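Probable zinc protease (Pseudomonas aeruginosa, PDB 4NNZ) is one subunit of a heterodimeric zinc protease of the M16 (insulinase) family, which probably hydrolyses peptide bonds. Local coordinates at residues P220-L228 / A303-F311; L244-N252 / L325-L336. All coordinates share one frame; numbering follows the deposited sequence.

Contact 1. Residues P220-L228 / A303-F311; sequences PPARKPLEL and AFNRGDSLF
Asp308 OD2 is gripped from two quarters: the backbone N of Glu227 donates to it at 3.0 Å, reaching the anti side of the carboxylate at 21° out of its plane, and a water that also donates to Leu228 O adds a weak bond. The other oxygen, OD1, bonds to Ser258, so this short acceptor links 220-228 and the segment after strand 246-253 to the start of strand 309-317. A CG set beside the backbone N (chi1 -75°) turns OD2 to the Glu227 amide. The backbone N of the same Asp308 donates to Pro225 O (3.3 Å), from above the carbonyl plane. Gly307, the neighbour of Asp308, passes close to Pro225, and glycine suits it because a CB there would run into Pro225 O. Pro225 CD lies over one face of the Arg306 guanidinium, with Pro225 CG 3.3 Å from Arg306 NH1; Arg306 NH2 comes within 2.9 Å of Arg223 O, at a poor angle for bonding. Arg223 itself leaves for a salt bridge with Asp176 of the second subunit. Pro225, with its ring-fixed phi, is the centre of an inverse gamma turn, which presents its carbonyl to the loop leading into strand 309-317.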
ATOM      1  N   PRO A 220       8.723  13.621  11.149  1.00 43.15           N
ATOM      2  CA  PRO A 220       8.277  12.257  11.295  1.00 44.59           C
ATOM      3  C   PRO A 220       9.322  11.336  10.761  1.00 48.39           C
ATOM      4  O   PRO A 220      10.251  11.780  10.140  1.00 43.20           O
ATOM      5  CB  PRO A 220       7.050  12.213  10.438  1.00 44.99           C
ATOM      6  CG  PRO A 220       6.526  13.571  10.514  1.00 43.89           C
ATOM      7  CD  PRO A 220       7.714  14.439  10.485  1.00 42.48           C
ATOM      8  N   PRO A 221       9.238  10.075  11.077  1.00 56.45           N
ATOM      9  CA  PRO A 221      10.216   9.130  10.582  1.00 55.31           C
ATOM     10  C   PRO A 221      10.033   8.938   9.111  1.00 53.71           C
ATOM     11  O   PRO A 221       8.933   8.882   8.642  1.00 53.65           O
ATOM     12  CB  PRO A 221       9.882   7.860  11.323  1.00 58.21           C
ATOM     13  CG  PRO A 221       8.679   8.150  12.125  1.00 59.32           C
ATOM     14  CD  PRO A 221       8.096   9.419  11.694  1.00 56.00           C
ATOM     15  N   ALA A 222      11.125   8.872   8.385  1.00 57.89           N
ATOM     16  CA  ALA A 222      11.049   8.642   6.970  1.00 55.84           C
ATOM     17  C   ALA A 222      11.865   7.446   6.564  1.00 52.00           C
ATOM     18  O   ALA A 222      13.035   7.410   6.783  1.00 50.51           O
ATOM     19  CB  ALA A 222      11.537   9.870   6.242  1.00 54.42           C
ATOM     20  N   ARG A 223      11.231   6.487   5.932  1.00 51.54           N
ATOM     21  CA  ARG A 223      11.905   5.293   5.514  1.00 49.56           C
ATOM     22  C   ARG A 223      11.980   5.134   4.016  1.00 46.11           C
ATOM     23  O   ARG A 223      11.037   5.376   3.345  1.00 47.54           O
ATOM     24  CB  ARG A 223      11.194   4.105   6.122  1.00 52.32           C
ATOM     25  CG  ARG A 223      10.950   4.220   7.601  1.00 48.72           C
ATOM     26  CD  ARG A 223      12.009   3.482   8.368  1.00 46.27           C
ATOM     27  NE  ARG A 223      11.705   3.388   9.774  1.00 45.84           N
ATOM     28  CZ  ARG A 223      12.116   4.266  10.662  1.00 47.62           C
ATOM     29  NH1 ARG A 223      12.822   5.283  10.267  1.00 51.85           N
ATOM     30  NH2 ARG A 223      11.826   4.134  11.925  1.00 45.29           N
ATOM     31  N   LYS A 224      13.103   4.679   3.500  1.00 47.29           N
ATOM     32  CA  LYS A 224      13.278   4.525   2.074  1.00 44.30           C
ATOM     33  C   LYS A 224      12.235   3.559   1.654  1.00 47.15           C
ATOM     34  O   LYS A 224      12.000   2.628   2.371  1.00 48.32           O
ATOM     35  CB  LYS A 224      14.601   3.846   1.785  1.00 46.43           C
ATOM     36  CG  LYS A 224      15.792   4.740   1.601  1.00 51.23           C
ATOM     37  CD  LYS A 224      17.022   3.922   1.303  1.00 50.41           C
ATOM     38  CE  LYS A 224      18.244   4.467   1.996  1.00 52.86           C
ATOM     39  NZ  LYS A 224      19.304   4.816   1.034  1.00 53.73           N
ATOM     40  N   PRO A 225      11.652   3.705   0.479  1.00 46.13           N
ATOM     41  CA  PRO A 225      10.642   2.766   0.040  1.00 45.71           C
ATOM     42  C   PRO A 225      11.243   1.550  -0.612  1.00 45.54           C
ATOM     43  O   PRO A 225      11.375   1.488  -1.796  1.00 46.18           O
ATOM     44  CB  PRO A 225       9.848   3.559  -0.976  1.00 49.12           C
ATOM     45  CG  PRO A 225      10.260   4.944  -0.823  1.00 47.18           C
ATOM     46  CD  PRO A 225      11.646   4.904  -0.350  1.00 47.77           C
ATOM     47  N   LEU A 226      11.639   0.611   0.216  1.00 46.41           N
ATOM     48  CA  LEU A 226      12.111  -0.679  -0.194  1.00 44.02           C
ATOM     49  C   LEU A 226      10.998  -1.612  -0.505  1.00 44.45           C
ATOM     50  O   LEU A 226       9.965  -1.578   0.087  1.00 47.52           O
ATOM     51  CB  LEU A 226      12.929  -1.301   0.908  1.00 44.50           C
ATOM     52  CG  LEU A 226      13.916  -0.363   1.527  1.00 44.00           C
ATOM     53  CD1 LEU A 226      14.701  -1.149   2.523  1.00 47.65           C
ATOM     54  CD2 LEU A 226      14.816   0.173   0.455  1.00 44.54           C
ATOM     55  N   GLU A 227      11.271  -2.517  -1.398  1.00 47.90           N
ATOM     56  CA  GLU A 227      10.288  -3.393  -1.919  1.00 47.31           C
ATOM     57  C   GLU A 227      10.859  -4.777  -1.770  1.00 47.03           C
ATOM     58  O   GLU A 227      12.010  -4.916  -1.487  1.00 47.23           O
ATOM     59  CB  GLU A 227      10.045  -3.043  -3.372  1.00 45.61           C
ATOM     60  CG  GLU A 227       8.971  -3.858  -4.006  1.00 47.89           C
ATOM     61  CD  GLU A 227       7.689  -3.742  -3.244  1.00 55.53           C
ATOM     62  OE1 GLU A 227       7.264  -2.615  -3.012  1.00 58.48           O
ATOM     63  OE2 GLU A 227       7.127  -4.765  -2.862  1.00 51.22           O
ATOM     64  N   LEU A 228      10.048  -5.798  -1.930  1.00 47.01           N
ATOM     65  CA  LEU A 228      10.540  -7.142  -1.928  1.00 45.99           C
ATOM     66  C   LEU A 228      11.398  -7.287  -3.131  1.00 47.31           C
ATOM     67  O   LEU A 228      11.130  -6.709  -4.143  1.00 49.09           O
ATOM     68  CB  LEU A 228       9.396  -8.117  -2.030  1.00 48.55           C
ATOM     69  CG  LEU A 228       8.548  -8.441  -0.816  1.00 50.23           C
ATOM     70  CD1 LEU A 228       8.054  -7.188  -0.148  1.00 55.31           C
ATOM     71  CD2 LEU A 228       7.373  -9.254  -1.251  1.00 51.32           C
ATOM     72  N   ALA A 303      16.866   5.512 -12.216  1.00 41.45           N
ATOM     73  CA  ALA A 303      17.910   5.014 -11.373  1.00 39.66           C
ATOM     74  C   ALA A 303      18.139   5.881 -10.176  1.00 41.88           C
ATOM     75  O   ALA A 303      18.938   5.561  -9.343  1.00 40.68           O
ATOM     76  CB  ALA A 303      19.182   4.903 -12.160  1.00 40.74           C
ATOM     77  N   PHE A 304      17.428   6.986 -10.092  1.00 39.46           N
ATOM     78  CA  PHE A 304      17.655   7.953  -9.042  1.00 40.68           C
ATOM     79  C   PHE A 304      16.545   8.098  -8.023  1.00 40.51           C
ATOM     80  O   PHE A 304      16.184   9.167  -7.665  1.00 38.41           O
ATOM     81  CB  PHE A 304      18.054   9.297  -9.612  1.00 38.99           C
ATOM     82  CG  PHE A 304      19.223   9.224 -10.498  1.00 42.32           C
ATOM     83  CD1 PHE A 304      20.468   9.191  -9.984  1.00 41.14           C
ATOM     84  CD2 PHE A 304      19.068   9.140 -11.839  1.00 45.60           C
ATOM     85  CE1 PHE A 304      21.551   9.105 -10.784  1.00 40.49           C
ATOM     86  CE2 PHE A 304      20.141   9.047 -12.651  1.00 44.22           C
ATOM     87  CZ  PHE A 304      21.390   9.031 -12.121  1.00 42.81           C
ATOM     88  N   ASN A 305      16.003   6.982  -7.593  1.00 42.72           N
ATOM     89  CA  ASN A 305      15.020   6.937  -6.525  1.00 43.01           C
ATOM     90  C   ASN A 305      15.558   6.942  -5.111  1.00 37.43           C
ATOM     91  O   ASN A 305      16.638   6.530  -4.834  1.00 34.72           O
ATOM     92  CB  ASN A 305      14.092   5.744  -6.701  1.00 45.50           C
ATOM     93  CG  ASN A 305      13.062   5.957  -7.761  1.00 44.38           C
ATOM     94  OD1 ASN A 305      12.495   7.021  -7.884  1.00 50.61           O
ATOM     95  ND2 ASN A 305      12.805   4.942  -8.517  1.00 41.89           N
ATOM     96  N   ARG A 306      14.719   7.379  -4.216  1.00 36.79           N
ATOM     97  CA  ARG A 306      14.966   7.356  -2.817  1.00 35.52           C
ATOM     98  C   ARG A 306      15.140   5.940  -2.378  1.00 37.02           C
ATOM     99  O   ARG A 306      15.961   5.631  -1.570  1.00 37.00           O
ATOM    100  CB  ARG A 306      13.712   7.852  -2.178  1.00 35.25           C
ATOM    101  CG  ARG A 306      13.819   8.622  -0.917  1.00 35.70           C
ATOM    102  CD  ARG A 306      12.414   8.995  -0.542  1.00 37.85           C
ATOM    103  NE  ARG A 306      12.196   8.831   0.859  1.00 43.85           N
ATOM    104  CZ  ARG A 306      11.119   8.326   1.417  1.00 42.31           C
ATOM    105  NH1 ARG A 306      10.111   7.900   0.716  1.00 40.00           N
ATOM    106  NH2 ARG A 306      11.075   8.252   2.710  1.00 49.47           N
ATOM    107  N   GLY A 307      14.292   5.087  -2.893  1.00 34.73           N
ATOM    108  CA  GLY A 307      14.332   3.686  -2.633  1.00 37.72           C
ATOM    109  C   GLY A 307      14.499   2.911  -3.908  1.00 38.80           C
ATOM    110  O   GLY A 307      15.169   3.319  -4.789  1.00 38.84           O
ATOM    111  N   ASP A 308      13.791   1.813  -3.998  1.00 38.80           N
ATOM    112  CA  ASP A 308      13.824   0.901  -5.111  1.00 42.93           C
ATOM    113  C   ASP A 308      13.095   1.387  -6.337  1.00 40.32           C
ATOM    114  O   ASP A 308      12.465   2.388  -6.309  1.00 39.89           O
ATOM    115  CB  ASP A 308      13.247  -0.427  -4.691  1.00 45.24           C
ATOM    116  CG  ASP A 308      14.168  -1.194  -3.842  1.00 47.25           C
ATOM    117  OD1 ASP A 308      15.370  -0.975  -3.924  1.00 45.44           O
ATOM    118  OD2 ASP A 308      13.697  -2.026  -3.086  1.00 50.54           O
ATOM    119  N   SER A 309      13.187   0.633  -7.406  1.00 36.13           N
ATOM    120  CA  SER A 309      12.756   1.080  -8.689  1.00 35.23           C
ATOM    121  C   SER A 309      12.241  -0.023  -9.577  1.00 34.07           C
ATOM    122  O   SER A 309      12.175  -1.144  -9.201  1.00 30.84           O
ATOM    123  CB  SER A 309      13.870   1.842  -9.377  1.00 36.35           C
ATOM    124  OG  SER A 309      13.388   2.460 -10.526  1.00 34.91           O
ATOM    125  N   LEU A 310      11.853   0.363 -10.770  1.00 34.66           N
ATOM    126  CA  LEU A 310      11.220  -0.495 -11.721  1.00 34.34           C
ATOM    127  C   LEU A 310      11.872  -0.344 -13.068  1.00 34.88           C
ATOM    128  O   LEU A 310      12.116   0.742 -13.493  1.00 32.26           O
ATOM    129  CB  LEU A 310       9.790  -0.051 -11.844  1.00 35.41           C
ATOM    130  CG  LEU A 310       8.607  -0.839 -11.346  1.00 40.36           C
ATOM    131  CD1 LEU A 310       7.411  -0.455 -12.163  1.00 41.06           C
ATOM    132  CD2 LEU A 310       8.815  -2.327 -11.447  1.00 44.66           C
ATOM    133  N   PHE A 311      12.132  -1.445 -13.741  1.00 34.87           N
ATOM    134  CA  PHE A 311      12.650  -1.418 -15.081  1.00 35.44           C
ATOM    135  C   PHE A 311      11.519  -1.749 -15.993  1.00 34.51           C
ATOM    136  O   PHE A 311      10.982  -2.791 -15.927  1.00 33.26           O
ATOM    137  CB  PHE A 311      13.746  -2.450 -15.260  1.00 38.05           C
ATOM    138  CG  PHE A 311      14.456  -2.356 -16.570  1.00 37.07           C
ATOM    139  CD1 PHE A 311      13.922  -2.903 -17.698  1.00 36.49           C
ATOM    140  CD2 PHE A 311      15.653  -1.722 -16.665  1.00 37.10           C
ATOM    141  CE1 PHE A 311      14.566  -2.814 -18.891  1.00 36.89           C
ATOM    142  CE2 PHE A 311      16.304  -1.637 -17.857  1.00 36.26           C
ATOM    143  CZ  PHE A 311      15.760  -2.180 -18.968  1.00 35.01           C
TER
HETATM  144  O   HOH W   1      12.793  -4.310  -5.194  1.00 43.02           O

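Contact 2. Residues L244-N252 / L325-L336; sequences LPNLIMGFN and LEQVEAGLWKQL
Leu247, Met249 and Phe251, the alternate residues on one side of strand 246-252, pack on helix 325-336 in the helix-on-sheet layer of an M16 alpha/beta domain. The segments run at 38° to each other with their axes 8.6 Å apart at the closest, near enough for apolar side chains to mesh. Leu247 is the first bump: with CG anti to the backbone N (chi1 -166°), its CD2 enters the hollow formed by Val328 CG1 at 3.7 Å, Glu329 CB and Leu332 CD1. That single methyl is small enough to enter among three helix side chains. Leu325 CD2 rests on the backbone of Asn246 and near Pro245 CB, at the start of the strand. Flexible Met249 slides past Leu332, SD 3.8 Å from Leu332 CD1, and bends at its last torsion to lay CE over the Trp333 indole, a CH-pi contact 4.2 Å from the centroid of the five-membered ring. Glu329 keeps its aliphatic part in the packing and sends its carboxylate to Arg235 in a salt bridge. Farther along, Phe251 points its edge at the Trp333 face in an offset edge-to-face pair, planes at 83°, while Leu336 CD1 sits 4.1 Å from Phe251 CE2.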
ATOM      1  N   LEU A 244      -5.836   0.800 -29.076  1.00 59.26           N
ATOM      2  CA  LEU A 244      -4.717  -0.081 -29.311  1.00 60.15           C
ATOM      3  C   LEU A 244      -4.301  -0.941 -28.128  1.00 55.78           C
ATOM      4  O   LEU A 244      -3.932  -0.463 -27.081  1.00 56.92           O
ATOM      5  CB  LEU A 244      -3.534   0.736 -29.796  1.00 62.22           C
ATOM      6  CG  LEU A 244      -3.572   1.161 -31.256  1.00 65.50           C
ATOM      7  CD1 LEU A 244      -2.220   1.653 -31.692  1.00 62.04           C
ATOM      8  CD2 LEU A 244      -4.004   0.022 -32.138  1.00 64.46           C
ATOM      9  N   PRO A 245      -4.280  -2.230 -28.323  1.00 52.12           N
ATOM     10  CA  PRO A 245      -3.817  -3.150 -27.297  1.00 54.02           C
ATOM     11  C   PRO A 245      -2.355  -2.957 -27.004  1.00 53.31           C
ATOM     12  O   PRO A 245      -1.623  -2.704 -27.907  1.00 55.64           O
ATOM     13  CB  PRO A 245      -4.009  -4.490 -27.949  1.00 53.05           C
ATOM     14  CG  PRO A 245      -5.122  -4.283 -28.876  1.00 54.87           C
ATOM     15  CD  PRO A 245      -5.013  -2.900 -29.384  1.00 52.87           C
ATOM     16  N   ASN A 246      -1.933  -3.067 -25.760  1.00 49.31           N
ATOM     17  CA  ASN A 246      -0.539  -2.865 -25.442  1.00 45.12           C
ATOM     18  C   ASN A 246      -0.055  -3.553 -24.194  1.00 41.56           C
ATOM     19  O   ASN A 246      -0.817  -3.934 -23.361  1.00 41.21           O
ATOM     20  CB  ASN A 246      -0.196  -1.390 -25.441  1.00 49.68           C
ATOM     21  CG  ASN A 246      -0.822  -0.649 -24.304  1.00 49.85           C
ATOM     22  OD1 ASN A 246      -2.012  -0.497 -24.248  1.00 49.74           O
ATOM     23  ND2 ASN A 246      -0.003  -0.190 -23.384  1.00 51.58           N
ATOM     24  N   LEU A 247       1.245  -3.716 -24.102  1.00 38.65           N
ATOM     25  CA  LEU A 247       1.855  -4.528 -23.102  1.00 37.88           C
ATOM     26  C   LEU A 247       2.755  -3.714 -22.243  1.00 38.45           C
ATOM     27  O   LEU A 247       3.502  -2.931 -22.728  1.00 40.32           O
ATOM     28  CB  LEU A 247       2.667  -5.622 -23.760  1.00 36.80           C
ATOM     29  CG  LEU A 247       3.098  -6.756 -22.855  1.00 36.84           C
ATOM     30  CD1 LEU A 247       1.910  -7.529 -22.373  1.00 38.27           C
ATOM     31  CD2 LEU A 247       4.023  -7.663 -23.593  1.00 38.31           C
ATOM     32  N   ILE A 248       2.669  -3.911 -20.948  1.00 37.61           N
ATOM     33  CA  ILE A 248       3.568  -3.281 -20.035  1.00 34.46           C
ATOM     34  C   ILE A 248       4.247  -4.349 -19.228  1.00 33.44           C
ATOM     35  O   ILE A 248       3.609  -5.148 -18.659  1.00 32.03           O
ATOM     36  CB  ILE A 248       2.793  -2.375 -19.087  1.00 35.79           C
ATOM     37  CG1 ILE A 248       1.749  -1.590 -19.848  1.00 36.80           C
ATOM     38  CG2 ILE A 248       3.723  -1.467 -18.317  1.00 35.96           C
ATOM     39  CD1 ILE A 248       1.179  -0.428 -19.092  1.00 39.18           C
ATOM     40  N   MET A 249       5.561  -4.355 -19.197  1.00 37.77           N
ATOM     41  CA  MET A 249       6.303  -5.243 -18.326  1.00 38.15           C
ATOM     42  C   MET A 249       7.215  -4.481 -17.398  1.00 37.27           C
ATOM     43  O   MET A 249       7.953  -3.652 -17.821  1.00 42.46           O
ATOM     44  CB  MET A 249       7.127  -6.201 -19.141  1.00 39.09           C
ATOM     45  CG  MET A 249       6.304  -7.186 -19.920  1.00 41.23           C
ATOM     46  SD  MET A 249       7.266  -8.108 -21.088  1.00 46.41           S
ATOM     47  CE  MET A 249       8.187  -9.190 -20.042  1.00 44.71           C
ATOM     48  N   GLY A 250       7.161  -4.773 -16.121  1.00 40.07           N
ATOM     49  CA  GLY A 250       8.022  -4.121 -15.164  1.00 36.10           C
ATOM     50  C   GLY A 250       8.807  -5.077 -14.316  1.00 34.00           C
ATOM     51  O   GLY A 250       8.284  -6.030 -13.890  1.00 35.10           O
ATOM     52  N   PHE A 251      10.068  -4.802 -14.077  1.00 32.86           N
ATOM     53  CA  PHE A 251      10.868  -5.633 -13.205  1.00 33.34           C
ATOM     54  C   PHE A 251      11.328  -4.919 -11.954  1.00 32.05           C
ATOM     55  O   PHE A 251      11.878  -3.878 -12.034  1.00 31.77           O
ATOM     56  CB  PHE A 251      12.059  -6.149 -13.965  1.00 33.98           C
ATOM     57  CG  PHE A 251      11.720  -7.189 -14.966  1.00 31.92           C
ATOM     58  CD1 PHE A 251      11.552  -8.465 -14.593  1.00 30.09           C
ATOM     59  CD2 PHE A 251      11.564  -6.871 -16.278  1.00 34.22           C
ATOM     60  CE1 PHE A 251      11.250  -9.424 -15.498  1.00 30.60           C
ATOM     61  CE2 PHE A 251      11.245  -7.822 -17.191  1.00 33.60           C
ATOM     62  CZ  PHE A 251      11.089  -9.106 -16.793  1.00 32.34           C
ATOM     63  N   ASN A 252      11.080  -5.494 -10.795  1.00 32.97           N
ATOM     64  CA  ASN A 252      11.490  -4.870  -9.557  1.00 34.32           C
ATOM     65  C   ASN A 252      12.973  -4.904  -9.402  1.00 35.06           C
ATOM     66  O   ASN A 252      13.588  -5.932  -9.514  1.00 35.39           O
ATOM     67  CB  ASN A 252      10.876  -5.551  -8.349  1.00 31.37           C
ATOM     68  CG  ASN A 252       9.402  -5.365  -8.251  1.00 30.82           C
ATOM     69  OD1 ASN A 252       8.657  -6.162  -8.730  1.00 30.20           O
ATOM     70  ND2 ASN A 252       8.988  -4.327  -7.602  1.00 30.37           N
ATOM     71  N   LEU A 325      -0.702  -9.940 -28.075  1.00 50.18           N
ATOM     72  CA  LEU A 325       0.060  -9.509 -26.924  1.00 47.57           C
ATOM     73  C   LEU A 325       0.877 -10.635 -26.405  1.00 45.01           C
ATOM     74  O   LEU A 325       1.911 -10.432 -25.838  1.00 49.84           O
ATOM     75  CB  LEU A 325      -0.816  -8.980 -25.816  1.00 47.32           C
ATOM     76  CG  LEU A 325      -1.496  -7.644 -26.012  1.00 47.84           C
ATOM     77  CD1 LEU A 325      -2.170  -7.243 -24.738  1.00 45.61           C
ATOM     78  CD2 LEU A 325      -0.558  -6.567 -26.474  1.00 46.28           C
ATOM     79  N   GLU A 326       0.375 -11.830 -26.550  1.00 44.16           N
ATOM     80  CA  GLU A 326       1.115 -12.988 -26.132  1.00 46.70           C
ATOM     81  C   GLU A 326       2.382 -13.195 -26.923  1.00 46.57           C
ATOM     82  O   GLU A 326       3.370 -13.590 -26.390  1.00 47.46           O
ATOM     83  CB  GLU A 326       0.234 -14.202 -26.173  1.00 52.58           C
ATOM     84  CG  GLU A 326      -0.810 -14.215 -25.085  1.00 57.63           C
ATOM     85  CD  GLU A 326      -1.961 -13.291 -25.366  1.00 59.12           C
ATOM     86  OE1 GLU A 326      -2.303 -13.100 -26.524  1.00 55.52           O
ATOM     87  OE2 GLU A 326      -2.535 -12.769 -24.421  1.00 59.02           O
ATOM     88  N   GLN A 327       2.328 -12.944 -28.214  1.00 44.74           N
ATOM     89  CA  GLN A 327       3.496 -12.922 -29.050  1.00 43.79           C
ATOM     90  C   GLN A 327       4.480 -11.829 -28.723  1.00 44.51           C
ATOM     91  O   GLN A 327       5.660 -12.028 -28.818  1.00 39.79           O
ATOM     92  CB  GLN A 327       3.076 -12.826 -30.481  1.00 45.54           C
ATOM     93  CG  GLN A 327       2.557 -14.132 -31.003  1.00 52.06           C
ATOM     94  CD  GLN A 327       1.730 -13.995 -32.242  1.00 51.04           C
ATOM     95  OE1 GLN A 327       1.187 -12.961 -32.528  1.00 51.82           O
ATOM     96  NE2 GLN A 327       1.632 -15.056 -32.975  1.00 53.42           N
ATOM     97  N   VAL A 328       3.994 -10.668 -28.357  1.00 43.85           N
ATOM     98  CA  VAL A 328       4.889  -9.596 -28.037  1.00 45.60           C
ATOM     99  C   VAL A 328       5.705 -10.010 -26.853  1.00 44.01           C
ATOM    100  O   VAL A 328       6.895  -9.867 -26.829  1.00 44.20           O
ATOM    101  CB  VAL A 328       4.114  -8.325 -27.706  1.00 45.36           C
ATOM    102  CG1 VAL A 328       5.016  -7.259 -27.154  1.00 44.00           C
ATOM    103  CG2 VAL A 328       3.382  -7.814 -28.916  1.00 45.31           C
ATOM    104  N   GLU A 329       5.039 -10.551 -25.871  1.00 46.15           N
ATOM    105  CA  GLU A 329       5.696 -10.926 -24.662  1.00 44.04           C
ATOM    106  C   GLU A 329       6.739 -11.983 -24.908  1.00 42.31           C
ATOM    107  O   GLU A 329       7.785 -11.967 -24.326  1.00 41.41           O
ATOM    108  CB  GLU A 329       4.665 -11.408 -23.682  1.00 42.62           C
ATOM    109  CG  GLU A 329       5.245 -11.918 -22.405  1.00 41.20           C
ATOM    110  CD  GLU A 329       4.275 -12.721 -21.610  1.00 44.97           C
ATOM    111  OE1 GLU A 329       3.107 -12.771 -21.954  1.00 43.40           O
ATOM    112  OE2 GLU A 329       4.689 -13.318 -20.632  1.00 47.97           O
ATOM    113  N   ALA A 330       6.431 -12.904 -25.792  1.00 40.76           N
ATOM    114  CA  ALA A 330       7.362 -13.922 -26.184  1.00 39.79           C
ATOM    115  C   ALA A 330       8.566 -13.338 -26.847  1.00 40.31           C
ATOM    116  O   ALA A 330       9.655 -13.791 -26.643  1.00 38.75           O
ATOM    117  CB  ALA A 330       6.700 -14.893 -27.106  1.00 39.77           C
ATOM    118  N   GLY A 331       8.350 -12.348 -27.682  1.00 40.74           N
ATOM    119  CA  GLY A 331       9.420 -11.619 -28.295  1.00 40.47           C
ATOM    120  C   GLY A 331      10.301 -10.814 -27.376  1.00 47.53           C
ATOM    121  O   GLY A 331      11.480 -10.783 -27.553  1.00 54.20           O
ATOM    122  N   LEU A 332       9.728 -10.134 -26.414  1.00 45.84           N
ATOM    123  CA  LEU A 332      10.505  -9.426 -25.442  1.00 45.21           C
ATOM    124  C   LEU A 332      11.356 -10.329 -24.586  1.00 47.10           C
ATOM    125  O   LEU A 332      12.473 -10.005 -24.298  1.00 50.79           O
ATOM    126  CB  LEU A 332       9.608  -8.569 -24.579  1.00 45.41           C
ATOM    127  CG  LEU A 332       8.988  -7.407 -25.327  1.00 47.57           C
ATOM    128  CD1 LEU A 332       7.812  -6.832 -24.599  1.00 52.93           C
ATOM    129  CD2 LEU A 332       9.978  -6.319 -25.637  1.00 45.70           C
ATOM    130  N   TRP A 333      10.831 -11.459 -24.168  1.00 46.48           N
ATOM    131  CA  TRP A 333      11.594 -12.372 -23.357  1.00 44.17           C
ATOM    132  C   TRP A 333      12.779 -12.873 -24.141  1.00 43.29           C
ATOM    133  O   TRP A 333      13.829 -13.048 -23.605  1.00 44.35           O
ATOM    134  CB  TRP A 333      10.739 -13.517 -22.850  1.00 43.82           C
ATOM    135  CG  TRP A 333      10.102 -13.288 -21.526  1.00 44.47           C
ATOM    136  CD1 TRP A 333       8.793 -13.229 -21.283  1.00 43.40           C
ATOM    137  CD2 TRP A 333      10.742 -13.111 -20.271  1.00 42.28           C
ATOM    138  NE1 TRP A 333       8.560 -13.016 -19.982  1.00 42.31           N
ATOM    139  CE2 TRP A 333       9.750 -12.943 -19.332  1.00 41.65           C
ATOM    140  CE3 TRP A 333      12.060 -13.081 -19.857  1.00 43.99           C
ATOM    141  CZ2 TRP A 333      10.022 -12.745 -18.013  1.00 43.52           C
ATOM    142  CZ3 TRP A 333      12.323 -12.881 -18.558  1.00 44.55           C
ATOM    143  CH2 TRP A 333      11.320 -12.719 -17.645  1.00 46.19           C
ATOM    144  N   LYS A 334      12.608 -13.063 -25.426  1.00 42.58           N
ATOM    145  CA  LYS A 334      13.681 -13.527 -26.253  1.00 46.66           C
ATOM    146  C   LYS A 334      14.819 -12.554 -26.259  1.00 45.64           C
ATOM    147  O   LYS A 334      15.948 -12.927 -26.153  1.00 47.13           O
ATOM    148  CB  LYS A 334      13.183 -13.669 -27.668  1.00 51.75           C
ATOM    149  CG  LYS A 334      13.435 -15.019 -28.274  1.00 56.87           C
ATOM    150  CD  LYS A 334      13.275 -14.984 -29.777  1.00 64.96           C
ATOM    151  CE  LYS A 334      14.586 -14.713 -30.494  1.00 65.14           C
ATOM    152  NZ  LYS A 334      14.858 -15.668 -31.594  1.00 61.24           N
ATOM    153  N   GLN A 335      14.509 -11.295 -26.403  1.00 42.52           N
ATOM    154  CA  GLN A 335      15.499 -10.263 -26.325  1.00 43.12           C
ATOM    155  C   GLN A 335      16.142 -10.134 -24.973  1.00 42.70           C
ATOM    156  O   GLN A 335      17.298  -9.886 -24.884  1.00 45.83           O
ATOM    157  CB  GLN A 335      14.896  -8.955 -26.770  1.00 45.40           C
ATOM    158  CG  GLN A 335      14.356  -9.036 -28.170  1.00 48.69           C
ATOM    159  CD  GLN A 335      15.377  -9.561 -29.143  1.00 49.84           C
ATOM    160  OE1 GLN A 335      16.528  -9.198 -29.073  1.00 51.87           O
ATOM    161  NE2 GLN A 335      14.960 -10.422 -30.040  1.00 45.38           N
ATOM    162  N   LEU A 336      15.378 -10.264 -23.916  1.00 45.68           N
ATOM    163  CA  LEU A 336      15.944 -10.301 -22.594  1.00 43.87           C
ATOM    164  C   LEU A 336      16.829 -11.497 -22.376  1.00 44.41           C
ATOM    165  O   LEU A 336      17.825 -11.384 -21.747  1.00 43.18           O
ATOM    166  CB  LEU A 336      14.868 -10.238 -21.538  1.00 44.77           C
ATOM    167  CG  LEU A 336      14.014  -8.985 -21.567  1.00 43.25           C
ATOM    168  CD1 LEU A 336      12.749  -9.126 -20.768  1.00 44.02           C
ATOM    169  CD2 LEU A 336      14.785  -7.792 -21.101  1.00 43.94           C
TER

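From the N terminus, the chain reaches 220-228 in the loop after helix 200-211, makes strand 233-240, and turns into strand 246-253, which carries 244-252, half of contact 2. Helices 262-276 and 282-288 and strand 294-301 follow before 303-311 returns to 220-228, closing the 74-residue loop of contact 1. Strand 309-317 then leads to helix 325-341, closing contact 2 across 72 residues. The segments alternate, so the two loops cross. Their centres lie about 25 Å apart, but neighbouring strands 246-253 and 309-317 join them through a probable hydrogen bond from Phe251 N to Phe311 O. Contact 1 ties the loop before strand 233-240 to the start of strand 309-317; contact 2 fastens a helix onto the sheet.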